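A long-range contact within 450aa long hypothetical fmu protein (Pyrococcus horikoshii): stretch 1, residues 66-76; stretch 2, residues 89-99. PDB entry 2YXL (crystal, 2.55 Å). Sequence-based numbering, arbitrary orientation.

Stretch 1 66-76: LIDKVIKEIVG
Stretch 2 89-99: ALRVAVDIALF

Residues 66-75 and 89-99 are both helical, each helix beginning earlier in the chain, and their axes cross at 100° with a closest approach of 9.7 Å. The two stretches bury 489 Å², both sides summed. The register is set by Ile67 CA to Arg91 CA at 6.4 Å and Ile71 CA to Leu90 CA at 7.2 Å. Regular i to i+4 bonds hold both backbones, for example Ile71 N to Ile67 O at 2.9 Å and Val94 N to Leu90 O at 2.9 Å.

Leu66 (m, t) points sideways and makes no contact. Ile67 (m, t) points toward the partner helix and has the largest covered area, 89 Å². Its CG2 packs 3.8 Å from Arg91 CA and 4.0 Å from Val94 CG1, while its CD1 lies 3.6 Å from Asp95 OD2.

Asp68 (chi1 m, chi2 -7°) leaves its backbone sideways, as does Arg91, yet the ends of both side chains converge. Arg91 is extended beyond chi1 (m, t, t, chi4 175°), and the pair forms a two-pronged salt bridge: Arg91 NE donates to Asp68 OD1 at 2.9 Å (166°) and Arg91 NH2 to Asp68 OD2 at 2.8 Å (154°). Asp68 OD2 lies at the edge of the Arg91 guanidinium, near its plane, consistent with the in-plane N-H bond it accepts from.

Three residues after Ile67, Val70 (t) sets CG1 3.8 Å from Val94 CG1 and CG2 4.2 Å from Leu98 CD1; Val94 is t and Leu98 m, t. Ile71 (m, t) brings CD1 to 3.8 Å from Leu90 CB and CG1 to 3.8 Å from Val94 CG2.

Lys69, Lys72 and Glu73 are exposed and out of reach. Val75 (t) adds a looser contact, CG2 to Leu90 CD1 at 4.3 Å, with Leu90 in m, t. Gly76 then leaves helical geometry at phi/psi 113/-20, where a CB would jam against the preceding carbonyl O.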

# COMPACT_ATOMS: atom_id res chain seq x y z
N LEU A 66 -8.40 -16.85 4.64
CA LEU A 66 -8.49 -18.29 4.49
C LEU A 66 -7.87 -18.99 5.70
O LEU A 66 -8.43 -19.97 6.22
CB LEU A 66 -7.82 -18.74 3.18
CG LEU A 66 -8.50 -18.25 1.89
CD1 LEU A 66 -7.55 -18.34 0.69
CD2 LEU A 66 -9.79 -19.01 1.62
N ILE A 67 -6.73 -18.47 6.16
CA ILE A 67 -6.09 -18.92 7.39
C ILE A 67 -7.06 -18.82 8.58
O ILE A 67 -7.19 -19.77 9.37
CB ILE A 67 -4.77 -18.15 7.65
CG1 ILE A 67 -3.68 -18.61 6.67
CG2 ILE A 67 -4.30 -18.31 9.09
CD1 ILE A 67 -2.45 -17.71 6.58
N ASP A 68 -7.76 -17.69 8.69
CA ASP A 68 -8.73 -17.46 9.75
C ASP A 68 -9.87 -18.48 9.74
O ASP A 68 -10.27 -18.97 10.80
CB ASP A 68 -9.29 -16.03 9.69
CG ASP A 68 -8.27 -14.96 10.10
OD1 ASP A 68 -7.16 -15.32 10.57
OD2 ASP A 68 -8.58 -13.76 9.96
N LYS A 69 -10.38 -18.81 8.55
CA LYS A 69 -11.40 -19.86 8.41
C LYS A 69 -10.93 -21.22 8.93
O LYS A 69 -11.72 -21.97 9.50
CB LYS A 69 -11.87 -20.00 6.97
CG LYS A 69 -12.81 -18.91 6.49
CD LYS A 69 -13.48 -19.29 5.17
CE LYS A 69 -13.94 -18.06 4.40
NZ LYS A 69 -14.93 -17.23 5.16
N VAL A 70 -9.65 -21.52 8.72
CA VAL A 70 -9.04 -22.74 9.25
C VAL A 70 -8.96 -22.68 10.78
O VAL A 70 -9.30 -23.65 11.46
CB VAL A 70 -7.63 -23.01 8.64
CG1 VAL A 70 -6.92 -24.13 9.39
CG2 VAL A 70 -7.75 -23.34 7.15
N ILE A 71 -8.51 -21.54 11.30
CA ILE A 71 -8.43 -21.34 12.75
C ILE A 71 -9.80 -21.55 13.40
O ILE A 71 -9.90 -22.19 14.45
CB ILE A 71 -7.82 -19.96 13.12
CG1 ILE A 71 -6.36 -19.89 12.67
CG2 ILE A 71 -7.92 -19.71 14.63
CD1 ILE A 71 -5.73 -18.51 12.75
N LYS A 72 -10.85 -21.03 12.77
CA LYS A 72 -12.22 -21.20 13.27
C LYS A 72 -12.66 -22.67 13.33
O LYS A 72 -13.33 -23.08 14.27
CB LYS A 72 -13.22 -20.37 12.45
CG LYS A 72 -14.65 -20.44 12.97
CD LYS A 72 -15.61 -19.64 12.11
CE LYS A 72 -17.05 -19.83 12.60
NZ LYS A 72 -17.98 -18.87 11.94
N GLU A 73 -12.27 -23.45 12.33
CA GLU A 73 -12.58 -24.88 12.29
C GLU A 73 -11.91 -25.63 13.44
O GLU A 73 -12.52 -26.49 14.07
CB GLU A 73 -12.15 -25.50 10.95
CG GLU A 73 -12.97 -25.06 9.75
CD GLU A 73 -12.54 -25.74 8.45
OE1 GLU A 73 -12.19 -26.95 8.48
OE2 GLU A 73 -12.56 -25.07 7.40
N ILE A 74 -10.65 -25.28 13.70
CA ILE A 74 -9.86 -25.95 14.73
C ILE A 74 -10.27 -25.49 16.13
O ILE A 74 -10.55 -26.31 17.00
CB ILE A 74 -8.34 -25.73 14.51
CG1 ILE A 74 -7.89 -26.40 13.20
CG2 ILE A 74 -7.52 -26.24 15.70
CD1 ILE A 74 -6.55 -25.92 12.68
N VAL A 75 -10.31 -24.17 16.31
CA VAL A 75 -10.54 -23.55 17.62
C VAL A 75 -12.02 -23.53 18.02
O VAL A 75 -12.34 -23.72 19.19
CB VAL A 75 -9.93 -22.13 17.65
CG1 VAL A 75 -10.50 -21.29 18.78
CG2 VAL A 75 -8.41 -22.21 17.75
N GLY A 76 -12.91 -23.29 17.06
CA GLY A 76 -14.34 -23.23 17.34
C GLY A 76 -14.97 -21.86 17.17
O GLY A 76 -16.19 -21.75 17.01
N ALA A 89 0.02 -15.62 16.53
CA ALA A 89 0.74 -16.89 16.65
C ALA A 89 0.01 -18.01 15.90
O ALA A 89 0.64 -18.80 15.19
CB ALA A 89 0.94 -17.27 18.10
N LEU A 90 -1.32 -18.05 16.04
CA LEU A 90 -2.13 -19.05 15.36
C LEU A 90 -2.03 -18.91 13.84
O LEU A 90 -1.92 -19.91 13.13
CB LEU A 90 -3.59 -18.99 15.83
CG LEU A 90 -3.91 -19.48 17.25
CD1 LEU A 90 -5.37 -19.22 17.58
CD2 LEU A 90 -3.59 -20.97 17.42
N ARG A 91 -2.04 -17.67 13.35
CA ARG A 91 -1.89 -17.40 11.92
C ARG A 91 -0.54 -17.89 11.38
O ARG A 91 -0.46 -18.52 10.32
CB ARG A 91 -2.08 -15.91 11.62
CG ARG A 91 -3.53 -15.46 11.66
CD ARG A 91 -3.66 -13.94 11.64
NE ARG A 91 -5.05 -13.54 11.40
CZ ARG A 91 -5.49 -12.28 11.43
NH1 ARG A 91 -4.68 -11.27 11.68
NH2 ARG A 91 -6.78 -12.05 11.20
N VAL A 92 0.52 -17.59 12.13
CA VAL A 92 1.87 -18.01 11.80
C VAL A 92 1.97 -19.54 11.74
O VAL A 92 2.52 -20.10 10.78
CB VAL A 92 2.89 -17.41 12.80
CG1 VAL A 92 4.25 -18.11 12.70
CG2 VAL A 92 3.03 -15.91 12.58
N ALA A 93 1.42 -20.21 12.76
CA ALA A 93 1.49 -21.67 12.87
C ALA A 93 0.70 -22.38 11.78
O ALA A 93 1.18 -23.35 11.20
CB ALA A 93 1.04 -22.13 14.26
N VAL A 94 -0.51 -21.89 11.50
CA VAL A 94 -1.37 -22.48 10.47
C VAL A 94 -0.74 -22.33 9.08
O VAL A 94 -0.74 -23.27 8.29
CB VAL A 94 -2.81 -21.88 10.50
CG1 VAL A 94 -3.59 -22.24 9.24
CG2 VAL A 94 -3.55 -22.35 11.75
N ASP A 95 -0.17 -21.15 8.81
CA ASP A 95 0.50 -20.90 7.54
C ASP A 95 1.74 -21.77 7.34
O ASP A 95 1.97 -22.30 6.25
CB ASP A 95 0.89 -19.42 7.43
CG ASP A 95 1.37 -19.05 6.05
OD1 ASP A 95 2.57 -18.73 5.90
OD2 ASP A 95 0.55 -19.09 5.11
N ILE A 96 2.52 -21.92 8.41
CA ILE A 96 3.73 -22.73 8.36
C ILE A 96 3.39 -24.21 8.18
O ILE A 96 4.01 -24.90 7.37
CB ILE A 96 4.66 -22.45 9.58
CG1 ILE A 96 5.42 -21.14 9.36
CG2 ILE A 96 5.65 -23.59 9.78
CD1 ILE A 96 6.17 -20.62 10.57
N ALA A 97 2.39 -24.68 8.92
CA ALA A 97 1.96 -26.08 8.86
C ALA A 97 1.33 -26.47 7.53
O ALA A 97 1.57 -27.56 7.02
CB ALA A 97 1.02 -26.41 10.01
N LEU A 98 0.52 -25.58 6.96
CA LEU A 98 -0.20 -25.88 5.73
C LEU A 98 0.62 -25.70 4.46
O LEU A 98 0.44 -26.44 3.49
CB LEU A 98 -1.48 -25.04 5.61
CG LEU A 98 -2.66 -25.28 6.56
CD1 LEU A 98 -3.86 -24.46 6.08
CD2 LEU A 98 -3.04 -26.75 6.67
N PHE A 99 1.54 -24.73 4.47
CA PHE A 99 2.17 -24.30 3.22
C PHE A 99 3.69 -24.45 3.12
O PHE A 99 4.22 -24.62 2.03
CB PHE A 99 1.77 -22.86 2.90
CG PHE A 99 0.28 -22.65 2.79
CD1 PHE A 99 -0.43 -23.16 1.71
CD2 PHE A 99 -0.40 -21.94 3.77
CE1 PHE A 99 -1.81 -22.97 1.60
CE2 PHE A 99 -1.78 -21.74 3.68
CZ PHE A 99 -2.48 -22.26 2.59